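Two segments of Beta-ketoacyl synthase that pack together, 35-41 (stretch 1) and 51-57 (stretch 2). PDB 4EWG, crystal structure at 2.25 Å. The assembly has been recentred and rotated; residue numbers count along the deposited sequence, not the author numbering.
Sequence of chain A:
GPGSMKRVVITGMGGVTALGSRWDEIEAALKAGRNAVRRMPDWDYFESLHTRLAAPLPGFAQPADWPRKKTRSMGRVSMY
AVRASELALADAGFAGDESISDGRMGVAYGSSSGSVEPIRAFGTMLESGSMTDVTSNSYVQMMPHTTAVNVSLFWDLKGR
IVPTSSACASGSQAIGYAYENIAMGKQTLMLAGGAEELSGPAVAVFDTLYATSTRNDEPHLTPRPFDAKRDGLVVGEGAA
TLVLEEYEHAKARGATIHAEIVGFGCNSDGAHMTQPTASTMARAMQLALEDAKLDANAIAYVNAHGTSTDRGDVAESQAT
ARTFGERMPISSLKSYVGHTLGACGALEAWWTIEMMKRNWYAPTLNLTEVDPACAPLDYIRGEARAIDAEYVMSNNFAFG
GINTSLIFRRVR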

# COMPACT_ATOMS: atom_id res chain seq x y z
N ASN A 35 -2.83 -32.30 2.59
CA ASN A 35 -2.99 -30.88 2.65
C ASN A 35 -3.38 -30.43 4.06
O ASN A 35 -3.60 -31.25 4.95
CB ASN A 35 -3.98 -30.37 1.57
CG ASN A 35 -5.41 -30.74 1.86
OD1 ASN A 35 -5.79 -31.01 3.00
ND2 ASN A 35 -6.23 -30.72 0.81
N ALA A 36 -3.42 -29.12 4.26
CA ALA A 36 -3.77 -28.55 5.56
C ALA A 36 -5.21 -28.02 5.56
O ALA A 36 -5.54 -27.17 6.35
CB ALA A 36 -2.81 -27.43 5.92
N VAL A 37 -6.05 -28.57 4.69
CA VAL A 37 -7.45 -28.12 4.58
C VAL A 37 -8.33 -28.82 5.64
O VAL A 37 -8.15 -30.01 5.92
CB VAL A 37 -8.00 -28.38 3.19
CG1 VAL A 37 -9.46 -28.01 3.11
CG2 VAL A 37 -7.21 -27.58 2.17
N ARG A 38 -9.25 -28.07 6.25
CA ARG A 38 -10.16 -28.63 7.24
C ARG A 38 -11.58 -28.10 7.05
O ARG A 38 -11.76 -27.05 6.43
CB ARG A 38 -9.69 -28.25 8.65
CG ARG A 38 -8.25 -28.64 8.96
CD ARG A 38 -8.11 -30.16 9.14
NE ARG A 38 -6.75 -30.55 9.50
CZ ARG A 38 -5.73 -30.80 8.67
NH1 ARG A 38 -5.86 -30.69 7.36
NH2 ARG A 38 -4.55 -31.15 9.16
N ARG A 39 -12.56 -28.84 7.57
CA ARG A 39 -13.92 -28.36 7.62
C ARG A 39 -13.95 -27.24 8.67
O ARG A 39 -13.18 -27.26 9.65
CB ARG A 39 -14.92 -29.50 7.92
N MET A 40 -14.78 -26.23 8.44
CA MET A 40 -14.89 -25.08 9.35
C MET A 40 -16.31 -24.94 9.87
O MET A 40 -17.07 -24.08 9.40
CB MET A 40 -14.50 -23.79 8.62
CG MET A 40 -13.07 -23.79 8.08
SD MET A 40 -11.82 -23.78 9.40
CE MET A 40 -12.17 -22.21 10.20
N PRO A 41 -16.69 -25.78 10.85
CA PRO A 41 -18.08 -25.72 11.35
C PRO A 41 -18.50 -24.36 11.91
O PRO A 41 -19.66 -24.02 11.87
CB PRO A 41 -18.12 -26.80 12.45
CG PRO A 41 -16.68 -27.12 12.75
CD PRO A 41 -15.92 -26.86 11.47
N THR A 51 -19.06 -22.23 1.09
CA THR A 51 -17.96 -23.09 1.51
C THR A 51 -17.94 -23.29 3.02
O THR A 51 -18.30 -22.41 3.76
CB THR A 51 -16.58 -22.59 1.04
OG1 THR A 51 -15.61 -23.63 1.22
CG2 THR A 51 -16.14 -21.38 1.79
N ARG A 52 -17.50 -24.47 3.44
CA ARG A 52 -17.13 -24.75 4.82
C ARG A 52 -15.67 -25.24 4.91
O ARG A 52 -15.33 -26.02 5.80
CB ARG A 52 -18.09 -25.79 5.41
CG ARG A 52 -19.51 -25.28 5.59
CD ARG A 52 -19.56 -24.22 6.67
NE ARG A 52 -20.90 -23.69 6.87
CZ ARG A 52 -21.41 -22.66 6.21
NH1 ARG A 52 -20.72 -22.04 5.28
NH2 ARG A 52 -22.64 -22.26 6.49
N LEU A 53 -14.82 -24.78 3.99
CA LEU A 53 -13.41 -25.21 3.96
C LEU A 53 -12.44 -24.06 4.21
O LEU A 53 -12.69 -22.94 3.77
CB LEU A 53 -13.08 -25.83 2.60
CG LEU A 53 -13.98 -26.97 2.14
CD1 LEU A 53 -13.72 -27.30 0.67
CD2 LEU A 53 -13.73 -28.16 3.03
N ALA A 54 -11.34 -24.35 4.92
CA ALA A 54 -10.23 -23.40 5.10
C ALA A 54 -8.99 -24.19 5.41
O ALA A 54 -9.08 -25.39 5.72
CB ALA A 54 -10.51 -22.43 6.24
N ALA A 55 -7.83 -23.52 5.34
CA ALA A 55 -6.53 -24.08 5.77
C ALA A 55 -5.95 -23.21 6.90
O ALA A 55 -5.00 -22.43 6.68
CB ALA A 55 -5.56 -24.12 4.59
N PRO A 56 -6.52 -23.32 8.11
CA PRO A 56 -6.06 -22.46 9.21
C PRO A 56 -4.69 -22.83 9.75
O PRO A 56 -4.19 -23.92 9.48
CB PRO A 56 -7.11 -22.72 10.30
CG PRO A 56 -7.56 -24.13 10.03
CD PRO A 56 -7.64 -24.18 8.52
N LEU A 57 -4.06 -21.92 10.49
CA LEU A 57 -2.93 -22.28 11.30
C LEU A 57 -3.44 -23.25 12.35
O LEU A 57 -4.51 -23.06 12.88
CB LEU A 57 -2.31 -21.05 11.97
CG LEU A 57 -1.65 -20.02 11.09
CD1 LEU A 57 -1.01 -18.98 12.00
CD2 LEU A 57 -0.62 -20.70 10.20
O HOH W 1 -4.56 -26.58 8.74

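The apolar centre of the contact is the side chain of Met-40. Its CA-to-CB bond points toward stretch 2, and all three chi angles lie in the m well (-60°, -67°, -63°), so the chain folds over its neighbours. CG of Met-40 lies 3.4 Å from CB of Ala-54, and SD of Met-40 lies 4.3 Å from CD of Pro-56. Met-40 has 87 Å² covered by the other stretch, the largest share of any residue here, out of 453 Å² buried on both sides together. A flexible, unbranched thioether suits this place because it can follow an uneven surface, while the single methyl of Ala-54 lets the methionine chain approach the strand closely. Pro-56 adds a rigid ring with no amide hydrogen to satisfy.

A second, looser apolar contact joins Val-37 and Leu-53: CG1 of Val-37 stands 4.3 Å from CB of Leu-53, with the valine at chi1 176° (t). Both residues are buried. Arg-39 and Leu-53 form a non-hydrogen-bonded antiparallel pair, CA to CA 4.8 Å, with their side chains on the same face of the sheet; Arg-38 and Ala-54 occupy the other face. Arg-39 is modelled only to CB, so no role can be assigned to its guanidinium.

Around these side chains, the backbone supplies the directional bonds. Arg-38 and Ala-54 are a hydrogen-bonded antiparallel pair: N of Arg-38 donates to O of Ala-54 at 2.7 Å and 168°, and N of Ala-54 returns a bond to O of Arg-38 at 3.1 Å and 162°. Beyond them, N of Met-40 donates to O of Arg-52 at 2.7 Å, but the angle of 143° shows a more bent approach. The same carbonyl also receives a CA-H...O contact, with CA of Arg-39 3.3 Å from O of Arg-52. At the other end, CA of Ala-55 lies 3.3 Å from O of Ala-36, a further CA-H...O contact (angle at H 140°).

At the polar edge, water 1 donates to O of Ala-36 at 2.6 Å and to O of Pro-56 at 2.8 Å, linking two carbonyls that could not bond to each other. The exposed Arg-38 begins on the face of Ala-54, but its end leads away; NH1 of Arg-38 instead donates to O of Val-37 at 2.8 Å, within its own stretch. Likewise NH1 of Arg-52 donates to O of Thr-51 at 2.9 Å. These local bonds brace each segment rather than bridge the pair.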